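Local coordinates for uncharacterized CBS-domain protein (Klebsiella pneumoniae subsp. pneumoniae, PDB 3HF7) that is of unknown function but contains a pair of CBS domains that binds AMP, and forms part of a larger, probably membrane-bound protein of the UPF0053 family, at residues H35-L40 against S50-R55; D22-I26 against F67-M72; V27-S33 against A57-M61; L88-L92 against I121-I125. All coordinates share one frame; numbering follows the deposited sequence.

Interaction 1 (H35-L40 against S50-R55). With AMP (adenosine monophosphate), chain B.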
loop_
_atom_site.group_PDB
_atom_site.type_symbol
_atom_site.label_atom_id
_atom_site.label_comp_id
_atom_site.label_asym_id
_atom_site.label_seq_id
_atom_site.Cartn_x
_atom_site.Cartn_y
_atom_site.Cartn_z
ATOM N N HIS A 35 5.512 -7.703 4.189
ATOM C CA HIS A 35 4.415 -7.809 3.213
ATOM C C HIS A 35 4.849 -7.599 1.766
ATOM O O HIS A 35 5.931 -7.077 1.506
ATOM C CB HIS A 35 3.328 -6.783 3.544
ATOM C CG HIS A 35 2.662 -7.031 4.854
ATOM N ND1 HIS A 35 1.786 -8.078 5.049
ATOM C CD2 HIS A 35 2.756 -6.386 6.041
ATOM C CE1 HIS A 35 1.363 -8.062 6.300
ATOM N NE2 HIS A 35 1.938 -7.048 6.923
ATOM N N GLY A 36 3.976 -7.963 0.829
ATOM C CA GLY A 36 4.275 -7.859 -0.601
ATOM C C GLY A 36 4.281 -6.452 -1.175
ATOM O O GLY A 36 5.060 -6.149 -2.088
ATOM N N ARG A 37 3.391 -5.599 -0.672
ATOM C CA ARG A 37 3.385 -4.186 -1.053
ATOM C C ARG A 37 3.589 -3.333 0.203
ATOM O O ARG A 37 3.220 -3.739 1.298
ATOM C CB ARG A 37 2.082 -3.795 -1.763
ATOM C CG ARG A 37 1.413 -4.884 -2.593
ATOM C CD ARG A 37 1.848 -4.845 -4.045
ATOM N NE ARG A 37 0.847 -4.322 -4.995
ATOM C CZ ARG A 37 0.177 -5.079 -5.870
ATOM N NH1 ARG A 37 0.400 -6.387 -5.873
ATOM N NH2 ARG A 37 -0.711 -4.545 -6.729
ATOM N N ILE A 38 4.188 -2.159 0.057
ATOM C CA ILE A 38 4.365 -1.254 1.200
ATOM C C ILE A 38 4.321 0.187 0.761
ATOM O O ILE A 38 4.706 0.505 -0.362
ATOM C CB ILE A 38 5.685 -1.468 1.946
ATOM C CG1 ILE A 38 6.848 -1.513 0.959
ATOM C CG2 ILE A 38 5.605 -2.709 2.830
ATOM C CD1 ILE A 38 7.935 -0.575 1.298
ATOM N N VAL A 39 3.874 1.056 1.671
ATOM C CA VAL A 39 3.646 2.456 1.344
ATOM C C VAL A 39 4.955 3.224 1.424
ATOM O O VAL A 39 5.717 3.081 2.382
ATOM C CB VAL A 39 2.554 3.111 2.253
ATOM C CG1 VAL A 39 2.207 4.515 1.765
ATOM C CG2 VAL A 39 1.295 2.261 2.308
ATOM N N LEU A 40 5.217 4.025 0.397
ATOM C CA LEU A 40 6.284 5.013 0.440
ATOM C C LEU A 40 5.662 6.359 0.782
ATOM O O LEU A 40 4.709 6.801 0.128
ATOM C CB LEU A 40 7.005 5.073 -0.910
ATOM C CG LEU A 40 7.659 3.782 -1.427
ATOM C CD1 LEU A 40 8.335 4.052 -2.781
ATOM C CD2 LEU A 40 8.653 3.170 -0.408
ATOM N N SER A 50 3.391 6.600 -2.853
ATOM C CA SER A 50 3.198 5.499 -3.775
ATOM C C SER A 50 3.141 4.161 -3.059
ATOM O O SER A 50 3.440 4.054 -1.870
ATOM C CB SER A 50 4.315 5.506 -4.812
ATOM O OG SER A 50 5.562 5.683 -4.169
ATOM N N MET A 51 2.723 3.138 -3.798
ATOM C CA MET A 51 2.676 1.783 -3.276
ATOM C C MET A 51 3.738 0.981 -4.020
ATOM O O MET A 51 3.772 0.984 -5.252
ATOM C CB MET A 51 1.276 1.196 -3.463
ATOM C CG MET A 51 1.062 -0.126 -2.794
ATOM S SD MET A 51 0.856 -0.031 -1.004
ATOM C CE MET A 51 -0.660 0.939 -0.904
ATOM N N LEU A 52 4.626 0.328 -3.276
ATOM C CA LEU A 52 5.813 -0.286 -3.867
ATOM C C LEU A 52 5.699 -1.778 -3.728
ATOM O O LEU A 52 5.500 -2.286 -2.613
ATOM C CB LEU A 52 7.073 0.217 -3.147
ATOM C CG LEU A 52 8.516 0.099 -3.685
ATOM C CD1 LEU A 52 9.318 -0.967 -2.955
ATOM C CD2 LEU A 52 8.608 -0.083 -5.203
ATOM N N ARG A 53 5.792 -2.482 -4.859
ATOM C CA ARG A 53 5.790 -3.932 -4.812
ATOM C C ARG A 53 7.171 -4.331 -4.403
ATOM O O ARG A 53 8.133 -4.106 -5.131
ATOM C CB ARG A 53 5.404 -4.530 -6.153
ATOM C CG ARG A 53 3.970 -4.242 -6.479
ATOM C CD ARG A 53 3.600 -4.636 -7.870
ATOM N NE ARG A 53 3.985 -3.611 -8.828
ATOM C CZ ARG A 53 4.989 -3.745 -9.694
ATOM N NH1 ARG A 53 5.701 -4.869 -9.722
ATOM N NH2 ARG A 53 5.278 -2.754 -10.540
ATOM N N VAL A 54 7.265 -4.874 -3.200
ATOM C CA VAL A 54 8.548 -5.267 -2.622
ATOM C C VAL A 54 9.345 -6.203 -3.555
ATOM O O VAL A 54 10.525 -5.944 -3.840
ATOM C CB VAL A 54 8.335 -5.900 -1.218
ATOM C CG1 VAL A 54 9.635 -6.253 -0.587
ATOM C CG2 VAL A 54 7.622 -4.919 -0.320
ATOM N N ARG A 55 8.677 -7.256 -4.041
ATOM C CA ARG A 55 9.280 -8.261 -4.924
ATOM C C ARG A 55 9.954 -7.620 -6.117
ATOM O O ARG A 55 11.002 -8.080 -6.561
ATOM C CB ARG A 55 8.233 -9.273 -5.407
ATOM C CG ARG A 55 8.616 -9.984 -6.696
ATOM C CD ARG A 55 8.071 -11.397 -6.743
ATOM N NE ARG A 55 6.915 -11.514 -7.624
ATOM C CZ ARG A 55 5.657 -11.318 -7.244
ATOM N NH1 ARG A 55 5.345 -10.983 -5.972
ATOM N NH2 ARG A 55 4.707 -11.453 -8.157
HETATM P P AMP B . 0.979 -10.109 2.091
HETATM O O1P AMP B . 1.653 -10.195 3.450
HETATM O O2P AMP B . 1.412 -8.955 1.218
HETATM O O3P AMP B . 0.873 -11.401 1.327
HETATM O "O5'" AMP B . -0.576 -9.800 2.431
HETATM C "C5'" AMP B . -1.258 -10.406 3.539
HETATM C "C4'" AMP B . -2.267 -9.441 4.162
HETATM O "O4'" AMP B . -1.619 -8.545 5.065
HETATM C "C3'" AMP B . -3.007 -8.566 3.147
HETATM O "O3'" AMP B . -4.255 -9.128 2.690
HETATM C "C2'" AMP B . -3.240 -7.274 3.896
HETATM O "O2'" AMP B . -4.499 -7.295 4.554
HETATM C "C1'" AMP B . -2.156 -7.217 4.951
HETATM N N9 AMP B . -1.171 -6.227 4.440
HETATM C C8 AMP B . -0.688 -6.249 3.188
HETATM N N7 AMP B . 0.176 -5.232 2.975
HETATM C C5 AMP B . 0.256 -4.524 4.101
HETATM C C6 AMP B . 0.996 -3.319 4.513
HETATM N N6 AMP B . 1.833 -2.697 3.644
HETATM N N1 AMP B . 0.808 -2.884 5.781
HETATM C C2 AMP B . -0.026 -3.511 6.645
HETATM N N3 AMP B . -0.738 -4.611 6.318
HETATM C C4 AMP B . -0.639 -5.169 5.076
#
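Two arginines lie along one another where the hairpin ends: Arg37 and Arg53 form a non-hydrogen-bonded antiparallel pair, and their side chains run side by side in the same direction. The contact is made by aliphatic carbon, with Arg53 CD 3.9 Å above one face of the Arg37 guanidinium and the two guanidinium planes 87° apart. Their NE atoms stay 5.0 Å from each other, and Arg53 NE has its own counter-charge, a salt bridge to Asp77 that probably eases the pairing of like charges. Val39 and Met51 continue this face, Val39 CG2 meeting Met51 CE.

Ile38–Leu52 and Leu40–Ser50 are the hydrogen-bonded pairs. Leu52 N reaches Ile38 O at 2.9 Å, and Val54 N donates to Gly36 O at 2.8 Å just where the second strand turns into helix. On their face Leu40 CG packs on Leu52 CB, while CG1 of Ile38, set between backbone N and carbonyl carbon (chi1 49°), touches Val54 CG2.

The N-terminal end of 35-40 holds AMP. His35 ND1 donates to AMP O1P (2.7 Å) and Gly36 N to AMP O2P (2.8 Å), while Arg37 O accepts from AMP N6 (2.9 Å). One face of the His35 imidazole lies against the base, AMP C4 being 3.6 Å above its plane. Val15, Thr117 and Asp120 are also hydrogen-bonded to the nucleotide.

In the three-stranded sheet, 37-41 is central between 16-18 and 48-53; helices 23-31 and 69-75 cover Ile38, Leu40 and Leu52, whereas Arg37 and Met51 meet strand 102-106.

Interaction 2 (D22-I26 against F67-M72)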
loop_
_atom_site.group_PDB
_atom_site.type_symbol
_atom_site.label_atom_id
_atom_site.label_comp_id
_atom_site.label_asym_id
_atom_site.label_seq_id
_atom_site.Cartn_x
_atom_site.Cartn_y
_atom_site.Cartn_z
ATOM N N ASP A 22 17.736 7.965 6.180
ATOM C CA ASP A 22 18.980 7.804 5.453
ATOM C C ASP A 22 18.873 6.518 4.667
ATOM O O ASP A 22 18.175 5.593 5.065
ATOM C CB ASP A 22 20.170 7.736 6.391
ATOM C CG ASP A 22 20.040 6.625 7.405
ATOM O OD1 ASP A 22 19.098 6.672 8.218
ATOM O OD2 ASP A 22 20.872 5.694 7.391
ATOM N N TRP A 23 19.578 6.475 3.550
ATOM C CA TRP A 23 19.397 5.430 2.580
ATOM C C TRP A 23 19.587 4.019 3.120
ATOM O O TRP A 23 18.762 3.139 2.849
ATOM C CB TRP A 23 20.309 5.676 1.396
ATOM C CG TRP A 23 20.165 4.664 0.330
ATOM C CD1 TRP A 23 21.119 3.793 -0.092
ATOM C CD2 TRP A 23 18.986 4.384 -0.452
ATOM N NE1 TRP A 23 20.624 2.994 -1.099
ATOM C CE2 TRP A 23 19.318 3.334 -1.340
ATOM C CE3 TRP A 23 17.695 4.919 -0.495
ATOM C CZ2 TRP A 23 18.401 2.807 -2.261
ATOM C CZ3 TRP A 23 16.787 4.392 -1.404
ATOM C CH2 TRP A 23 17.145 3.348 -2.276
ATOM N N LYS A 24 20.660 3.805 3.882
ATOM C CA LYS A 24 20.908 2.499 4.486
ATOM C C LYS A 24 19.709 2.066 5.339
ATOM O O LYS A 24 19.345 0.885 5.373
ATOM C CB LYS A 24 22.191 2.509 5.318
ATOM N N SER A 25 19.076 3.027 6.003
ATOM C CA SER A 25 17.900 2.725 6.800
ATOM C C SER A 25 16.707 2.318 5.933
ATOM O O SER A 25 15.939 1.437 6.307
ATOM C CB SER A 25 17.534 3.907 7.690
ATOM O OG SER A 25 16.509 3.542 8.587
ATOM N N ILE A 26 16.563 2.959 4.778
ATOM C CA ILE A 26 15.444 2.677 3.873
ATOM C C ILE A 26 15.577 1.264 3.325
ATOM O O ILE A 26 14.626 0.485 3.387
ATOM C CB ILE A 26 15.347 3.702 2.721
ATOM C CG1 ILE A 26 14.582 4.953 3.171
ATOM C CG2 ILE A 26 14.706 3.083 1.494
ATOM C CD1 ILE A 26 15.009 6.230 2.463
ATOM N N PHE A 67 21.345 0.131 -7.036
ATOM C CA PHE A 67 19.953 0.409 -6.709
ATOM C C PHE A 67 19.841 1.745 -5.984
ATOM O O PHE A 67 20.516 1.953 -4.978
ATOM C CB PHE A 67 19.392 -0.713 -5.845
ATOM C CG PHE A 67 17.946 -0.550 -5.537
ATOM C CD1 PHE A 67 16.987 -0.882 -6.483
ATOM C CD2 PHE A 67 17.537 -0.038 -4.317
ATOM C CE1 PHE A 67 15.658 -0.732 -6.214
ATOM C CE2 PHE A 67 16.199 0.116 -4.043
ATOM C CZ PHE A 67 15.257 -0.230 -4.990
ATOM N N THR A 68 19.006 2.651 -6.488
ATOM C CA THR A 68 18.971 4.010 -5.938
ATOM C C THR A 68 17.582 4.390 -5.460
ATOM O O THR A 68 16.616 3.669 -5.720
ATOM C CB THR A 68 19.452 5.053 -6.958
ATOM O OG1 THR A 68 18.385 5.383 -7.844
ATOM C CG2 THR A 68 20.596 4.524 -7.770
ATOM N N LYS A 69 17.490 5.515 -4.749
ATOM C CA LYS A 69 16.217 6.051 -4.264
ATOM C C LYS A 69 15.337 6.436 -5.433
ATOM O O LYS A 69 14.143 6.170 -5.442
ATOM C CB LYS A 69 16.475 7.257 -3.370
ATOM C CG LYS A 69 15.238 8.023 -2.932
ATOM C CD LYS A 69 15.311 8.286 -1.432
ATOM C CE LYS A 69 14.927 9.710 -1.056
ATOM N NZ LYS A 69 15.584 10.066 0.238
ATOM N N GLU A 70 15.958 7.049 -6.431
ATOM C CA GLU A 70 15.297 7.411 -7.676
ATOM C C GLU A 70 14.706 6.183 -8.405
ATOM O O GLU A 70 13.567 6.219 -8.899
ATOM C CB GLU A 70 16.301 8.140 -8.562
ATOM C CG GLU A 70 15.853 8.320 -9.979
ATOM C CD GLU A 70 14.961 9.521 -10.147
ATOM O OE1 GLU A 70 14.227 9.878 -9.189
ATOM O OE2 GLU A 70 15.014 10.111 -11.255
ATOM N N ILE A 71 15.485 5.104 -8.451
ATOM C CA ILE A 71 15.051 3.856 -9.061
ATOM C C ILE A 71 13.877 3.278 -8.273
ATOM O O ILE A 71 12.858 2.893 -8.868
ATOM C CB ILE A 71 16.238 2.855 -9.209
ATOM C CG1 ILE A 71 16.946 3.040 -10.564
ATOM C CG2 ILE A 71 15.771 1.401 -9.088
ATOM C CD1 ILE A 71 17.658 4.399 -10.799
ATOM N N MET A 72 14.013 3.266 -6.943
ATOM C CA MET A 72 12.979 2.756 -6.044
ATOM C C MET A 72 11.648 3.464 -6.267
ATOM O O MET A 72 10.623 2.823 -6.466
ATOM C CB MET A 72 13.409 2.908 -4.584
ATOM C CG MET A 72 12.435 2.269 -3.623
ATOM S SD MET A 72 12.815 2.523 -1.881
ATOM C CE MET A 72 12.553 4.285 -1.821
#
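The Trp23 indole has backbone on one face, with Lys69 N 3.3 Å from CH2, while Met72 CE sits at its edge near the ring plane, 4.3 Å from CZ3. This packs the first turns of helices 23-31 and 69-75 against each other in the CBS-domain pair, beside the sheet of strands 16-18, 37-41 and 48-53. Phe67 comes to the Trp23 six-membered ring rim to rim, its CD2 3.6 Å from CZ2. The two ring planes are inclined by 28° and neither ring covers the other.

CG of Trp23 stands anti to the backbone N (chi1 -179°), which carries the indole across to the start of the opposing helix. There Lys69 runs past it in the reverse direction, CB being 3.5 Å from CZ3, and continues to Ile19, whose carbonyl oxygen accepts from NZ. Deeper in, Ile26 CG2 lies 3.9 Å from Met72 SD. That sulfur also makes an oblique Met-aromatic contact with Trp23, 5.4 Å from the centroid of its six-membered ring. No hydrogen bond joins the segments. Thr68 instead caps its own helix, its OG1 accepting from Ile71 N at 3.0 Å.

Interaction 3 (V27-S33 against A57-M61); sequences VRQLTHS and AYRLM
Tyr58 supplies the hydrogen bond between these segments, its OH donating to Leu30 O at 2.7 Å near the C-terminal end of helix 23-31. The contact joins that helix to helix 54-61 in the CBS-domain pair, on the sheet of strands 16-18, 37-41 and 48-53. The short helical segments run at 121° to each other, with axes 11.4 Å apart, so side chains do the bridging.

Among the polar contacts, Leu30 O is gripped twice, by Tyr58 OH and by the backbone N of Ser33, three residues on. The hydroxyl donor is tilted 19° from the carbonyl plane, and the carbonyl oxygen approaches the tyrosine ring at its edge. Thr31 O is also near, 2.9 Å from Tyr58 OH. A chi1 of -74°, with CG beside the backbone N, sends the phenol toward this helix end. Ser33 OG is hydrogen-bonded to the carbonyl oxygen of His35, a residue of the AMP site.

The apolar contacts centre on Leu30 and Met61. Leu30 reaches over Ala57, CD2 to CB 3.9 Å, and lies on Ile17, Ile38 and Leu52 of the sheet. Met61 slides past Leu30 in the opposite direction. Its SD is 3.7 Å from Leu30 CD2, and the bend at its last torsion turns the methyl CE to Val27 CG1, 3.8 Å away.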
loop_
_atom_site.group_PDB
_atom_site.type_symbol
_atom_site.label_atom_id
_atom_site.label_comp_id
_atom_site.label_asym_id
_atom_site.label_seq_id
_atom_site.Cartn_x
_atom_site.Cartn_y
_atom_site.Cartn_z
ATOM N N VAL A 27 16.770 0.930 2.830
ATOM C CA VAL A 27 17.021 -0.398 2.282
ATOM C C VAL A 27 16.798 -1.452 3.365
ATOM O O VAL A 27 16.139 -2.465 3.126
ATOM C CB VAL A 27 18.449 -0.545 1.723
ATOM C CG1 VAL A 27 18.617 -1.903 1.056
ATOM C CG2 VAL A 27 18.760 0.565 0.734
ATOM N N ARG A 28 17.343 -1.221 4.553
ATOM C CA ARG A 28 17.167 -2.170 5.631
ATOM C C ARG A 28 15.668 -2.450 5.811
ATOM O O ARG A 28 15.269 -3.611 5.921
ATOM C CB ARG A 28 17.796 -1.643 6.920
ATOM C CG ARG A 28 18.031 -2.710 8.002
ATOM C CD ARG A 28 18.834 -2.152 9.199
ATOM N NE ARG A 28 18.331 -0.838 9.632
ATOM C CZ ARG A 28 19.020 0.310 9.589
ATOM N NH1 ARG A 28 20.279 0.344 9.152
ATOM N NH2 ARG A 28 18.444 1.437 9.999
ATOM N N GLN A 29 14.837 -1.400 5.799
ATOM C CA GLN A 29 13.387 -1.568 5.987
ATOM C C GLN A 29 12.745 -2.331 4.835
ATOM O O GLN A 29 11.870 -3.182 5.034
ATOM C CB GLN A 29 12.704 -0.218 6.118
ATOM C CG GLN A 29 12.846 0.425 7.476
ATOM C CD GLN A 29 12.264 1.819 7.491
ATOM O OE1 GLN A 29 11.042 1.998 7.408
ATOM N NE2 GLN A 29 13.134 2.824 7.586
ATOM N N LEU A 30 13.187 -2.006 3.629
ATOM C CA LEU A 30 12.686 -2.620 2.425
ATOM C C LEU A 30 12.936 -4.118 2.459
ATOM O O LEU A 30 12.016 -4.911 2.326
ATOM C CB LEU A 30 13.381 -1.987 1.235
ATOM C CG LEU A 30 12.876 -2.352 -0.144
ATOM C CD1 LEU A 30 11.488 -1.809 -0.298
ATOM C CD2 LEU A 30 13.811 -1.743 -1.157
ATOM N N THR A 31 14.184 -4.505 2.684
ATOM C CA THR A 31 14.552 -5.922 2.738
ATOM C C THR A 31 13.879 -6.694 3.879
ATOM O O THR A 31 13.786 -7.910 3.813
ATOM C CB THR A 31 16.084 -6.101 2.813
ATOM O OG1 THR A 31 16.582 -5.496 4.010
ATOM C CG2 THR A 31 16.757 -5.453 1.612
ATOM N N HIS A 32 13.427 -5.983 4.912
ATOM C CA HIS A 32 12.763 -6.584 6.085
ATOM C C HIS A 32 11.242 -6.467 6.024
ATOM O O HIS A 32 10.556 -6.742 7.019
ATOM C CB HIS A 32 13.258 -5.936 7.389
ATOM C CG HIS A 32 14.632 -6.370 7.798
ATOM N ND1 HIS A 32 15.758 -6.074 7.056
ATOM C CD2 HIS A 32 15.062 -7.086 8.865
ATOM C CE1 HIS A 32 16.823 -6.586 7.649
ATOM N NE2 HIS A 32 16.428 -7.207 8.748
ATOM N N SER A 33 10.722 -6.060 4.862
ATOM C CA SER A 33 9.281 -5.857 4.682
ATOM C C SER A 33 8.487 -7.132 4.967
ATOM O O SER A 33 8.734 -8.162 4.339
ATOM C CB SER A 33 8.991 -5.360 3.263
ATOM O OG SER A 33 7.596 -5.350 2.996
ATOM N N ALA A 57 11.181 -4.517 -6.090
ATOM C CA ALA A 57 12.314 -3.743 -5.616
ATOM C C ALA A 57 13.508 -4.669 -5.437
ATOM O O ALA A 57 14.625 -4.373 -5.889
ATOM C CB ALA A 57 11.961 -3.055 -4.302
ATOM N N TYR A 58 13.244 -5.797 -4.781
ATOM C CA TYR A 58 14.232 -6.843 -4.576
ATOM C C TYR A 58 14.848 -7.243 -5.891
ATOM O O TYR A 58 16.057 -7.364 -6.004
ATOM C CB TYR A 58 13.550 -8.062 -3.986
ATOM C CG TYR A 58 13.181 -7.913 -2.558
ATOM C CD1 TYR A 58 13.371 -6.697 -1.891
ATOM C CD2 TYR A 58 12.619 -8.984 -1.863
ATOM C CE1 TYR A 58 13.027 -6.551 -0.560
ATOM C CE2 TYR A 58 12.264 -8.854 -0.522
ATOM C CZ TYR A 58 12.475 -7.632 0.125
ATOM O OH TYR A 58 12.119 -7.490 1.445
ATOM N N ARG A 59 13.985 -7.453 -6.877
ATOM C CA ARG A 59 14.403 -7.827 -8.205
ATOM C C ARG A 59 15.371 -6.773 -8.728
ATOM O O ARG A 59 16.446 -7.107 -9.209
ATOM C CB ARG A 59 13.188 -7.960 -9.125
ATOM C CG ARG A 59 13.495 -8.562 -10.469
ATOM C CD ARG A 59 12.396 -8.266 -11.465
ATOM N NE ARG A 59 12.963 -7.761 -12.717
ATOM C CZ ARG A 59 12.990 -6.472 -13.083
ATOM N NH1 ARG A 59 13.538 -6.116 -14.247
ATOM N NH2 ARG A 59 12.454 -5.535 -12.296
ATOM N N LEU A 60 15.006 -5.500 -8.605
ATOM C CA LEU A 60 15.848 -4.429 -9.139
ATOM C C LEU A 60 17.190 -4.344 -8.416
ATOM O O LEU A 60 18.236 -4.069 -9.030
ATOM C CB LEU A 60 15.107 -3.104 -9.068
ATOM C CG LEU A 60 13.909 -3.085 -10.010
ATOM C CD1 LEU A 60 12.944 -1.994 -9.642
ATOM C CD2 LEU A 60 14.371 -2.944 -11.450
ATOM N N MET A 61 17.132 -4.608 -7.108
ATOM C CA MET A 61 18.292 -4.586 -6.239
ATOM C C MET A 61 19.335 -5.610 -6.670
ATOM O O MET A 61 20.528 -5.355 -6.541
ATOM C CB MET A 61 17.874 -4.837 -4.787
ATOM C CG MET A 61 17.378 -3.611 -4.066
ATOM S SD MET A 61 16.471 -3.987 -2.547
ATOM C CE MET A 61 17.750 -4.572 -1.449
#

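Interaction 4 (L88-L92 against I121-I125)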
loop_
_atom_site.group_PDB
_atom_site.type_symbol
_atom_site.label_atom_id
_atom_site.label_comp_id
_atom_site.label_asym_id
_atom_site.label_seq_id
_atom_site.Cartn_x
_atom_site.Cartn_y
_atom_site.Cartn_z
ATOM N N LEU A 88 -18.362 -3.596 1.003
ATOM C CA LEU A 88 -17.554 -4.683 0.457
ATOM C C LEU A 88 -18.042 -5.104 -0.919
ATOM O O LEU A 88 -17.245 -5.392 -1.821
ATOM C CB LEU A 88 -17.569 -5.883 1.401
ATOM C CG LEU A 88 -16.975 -5.659 2.792
ATOM C CD1 LEU A 88 -16.746 -6.990 3.500
ATOM C CD2 LEU A 88 -15.677 -4.885 2.683
ATOM N N SER A 89 -19.363 -5.127 -1.062
ATOM C CA SER A 89 -20.020 -5.490 -2.309
ATOM C C SER A 89 -19.507 -4.600 -3.442
ATOM O O SER A 89 -18.970 -5.106 -4.444
ATOM C CB SER A 89 -21.536 -5.343 -2.157
ATOM O OG SER A 89 -21.909 -5.440 -0.786
ATOM N N THR A 90 -19.654 -3.281 -3.262
ATOM C CA THR A 90 -19.279 -2.312 -4.287
ATOM C C THR A 90 -17.787 -2.382 -4.586
ATOM O O THR A 90 -17.385 -2.370 -5.758
ATOM C CB THR A 90 -19.638 -0.868 -3.877
ATOM O OG1 THR A 90 -20.821 -0.879 -3.069
ATOM C CG2 THR A 90 -19.875 -0.003 -5.120
ATOM N N GLN A 91 -16.968 -2.460 -3.535
ATOM C CA GLN A 91 -15.519 -2.508 -3.715
ATOM C C GLN A 91 -15.094 -3.738 -4.514
ATOM O O GLN A 91 -14.203 -3.631 -5.359
ATOM C CB GLN A 91 -14.769 -2.428 -2.378
ATOM C CG GLN A 91 -13.298 -2.062 -2.513
ATOM C CD GLN A 91 -13.040 -0.825 -3.378
ATOM O OE1 GLN A 91 -12.208 -0.856 -4.275
ATOM N NE2 GLN A 91 -13.747 0.262 -3.103
ATOM N N LEU A 92 -15.744 -4.879 -4.273
ATOM C CA LEU A 92 -15.444 -6.102 -5.015
ATOM C C LEU A 92 -15.445 -5.844 -6.523
ATOM O O LEU A 92 -14.535 -6.261 -7.232
ATOM C CB LEU A 92 -16.430 -7.211 -4.658
ATOM C CG LEU A 92 -15.860 -8.626 -4.495
ATOM C CD1 LEU A 92 -16.967 -9.593 -4.157
ATOM C CD2 LEU A 92 -15.108 -9.125 -5.723
ATOM N N ILE A 121 -11.299 -8.769 1.072
ATOM C CA ILE A 121 -12.727 -8.624 0.811
ATOM C C ILE A 121 -13.415 -9.980 0.546
ATOM O O ILE A 121 -14.430 -10.321 1.191
ATOM C CB ILE A 121 -12.972 -7.610 -0.311
ATOM C CG1 ILE A 121 -12.435 -6.237 0.136
ATOM C CG2 ILE A 121 -14.471 -7.562 -0.675
ATOM C CD1 ILE A 121 -12.352 -5.202 -0.940
ATOM N N LEU A 122 -12.833 -10.755 -0.370
ATOM C CA LEU A 122 -13.351 -12.071 -0.740
ATOM C C LEU A 122 -13.450 -12.973 0.469
ATOM O O LEU A 122 -14.525 -13.496 0.760
ATOM C CB LEU A 122 -12.481 -12.715 -1.819
ATOM C CG LEU A 122 -12.399 -11.937 -3.135
ATOM C CD1 LEU A 122 -11.122 -12.269 -3.877
ATOM C CD2 LEU A 122 -13.619 -12.194 -3.999
ATOM N N GLU A 123 -12.345 -13.118 1.192
ATOM C CA GLU A 123 -12.292 -14.010 2.344
ATOM C C GLU A 123 -13.352 -13.659 3.364
ATOM O O GLU A 123 -13.836 -14.522 4.092
ATOM C CB GLU A 123 -10.919 -13.965 2.996
ATOM C CG GLU A 123 -9.925 -14.888 2.337
ATOM C CD GLU A 123 -8.489 -14.416 2.496
ATOM O OE1 GLU A 123 -7.996 -14.346 3.656
ATOM O OE2 GLU A 123 -7.846 -14.123 1.455
ATOM N N GLU A 124 -13.710 -12.384 3.407
ATOM C CA GLU A 124 -14.710 -11.934 4.336
ATOM C C GLU A 124 -16.068 -12.353 3.804
ATOM O O GLU A 124 -16.815 -13.072 4.486
ATOM C CB GLU A 124 -14.641 -10.422 4.530
ATOM C CG GLU A 124 -14.914 -10.007 5.967
ATOM C CD GLU A 124 -16.374 -10.139 6.367
ATOM O OE1 GLU A 124 -17.258 -9.779 5.552
ATOM O OE2 GLU A 124 -16.632 -10.598 7.504
ATOM N N ILE A 125 -16.375 -11.923 2.583
ATOM C CA ILE A 125 -17.633 -12.299 1.953
ATOM C C ILE A 125 -17.942 -13.802 2.147
ATOM O O ILE A 125 -18.973 -14.154 2.728
ATOM C CB ILE A 125 -17.665 -11.872 0.483
ATOM C CG1 ILE A 125 -17.654 -10.343 0.417
ATOM C CG2 ILE A 125 -18.892 -12.440 -0.199
ATOM C CD1 ILE A 125 -17.391 -9.773 -0.931
#
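Leu88 begins the contact at the first turn of helix 88-98, where its CA and that of Ile121 come within 6.2 Å. Its CB lies 4.1 Å from Ile121 CG2, the branch held anti to the backbone N of Ile121, and that same methyl rests near the Leu88 carbonyl oxygen. Farther out, the Leu88 side chain crosses that of Glu124 at about a right angle, its CD1 3.5 Å from Glu124 OE1, so one carboxylate oxygen is bordered by a leucine methyl. Ile7 of helix 4-7 touches Leu88, Ile121 and Glu124 together, and Val2 touches Leu88 and Glu124.

One turn on, Gln91 meets the other end of Ile121: its CG is 3.6 Å from CD1, the two side chains crossing nearly perpendicularly. The glutamine bends at its second torsion (chi2 50°), which turns the amide away from the second helix; OE1 is hydrogen-bonded to Tyr80 OH.

Both helices belong to the CBS domain whose sheet includes strands 81-83, 102-106 and 112-117. The short helical segments run at 136° to each other, their axes 10.4 Å apart, and no hydrogen bond links them. Asp120, immediately before Ile121 in the chain, binds AMP, and the side chain of Ile121 itself is about 9 Å from the nucleotide.

Leu92 closes the contact with a forked end. Its CD2 touches Leu122 CD2 at 3.8 Å, the two side chains nearly perpendicular, whereas CD1 meets Ile125 CD1, those side chains lying oblique to each other. Leu122 and Ile125 are on the surface. The fork's branch point, CG, is 4.2 Å from Ile121 CG2.

In the fold
Interaction 1 lies closest to the chain's centre and is the one built on backbone hydrogen bonds; it also carries part of the AMP site. Interactions 2 and 3 share helix 23-31 and pack on the sheet of interaction 1: Leu30 and Ala57 pack on Leu52, Leu40 touches Met72, and Phe67 bridges the two helix contacts by lying on Met61. Along the chain, interaction 1 lies within the loop closed by interaction 3, which lies within that closed by interaction 2. Interaction 4 stands apart, its centre about 35 Å from that of interaction 2. Both are peripheral and have no hydrogen bond between their segments, but aromatic packing dominates one and aliphatic packing the other, while interaction 3 adds a tyrosine hydrogen bond.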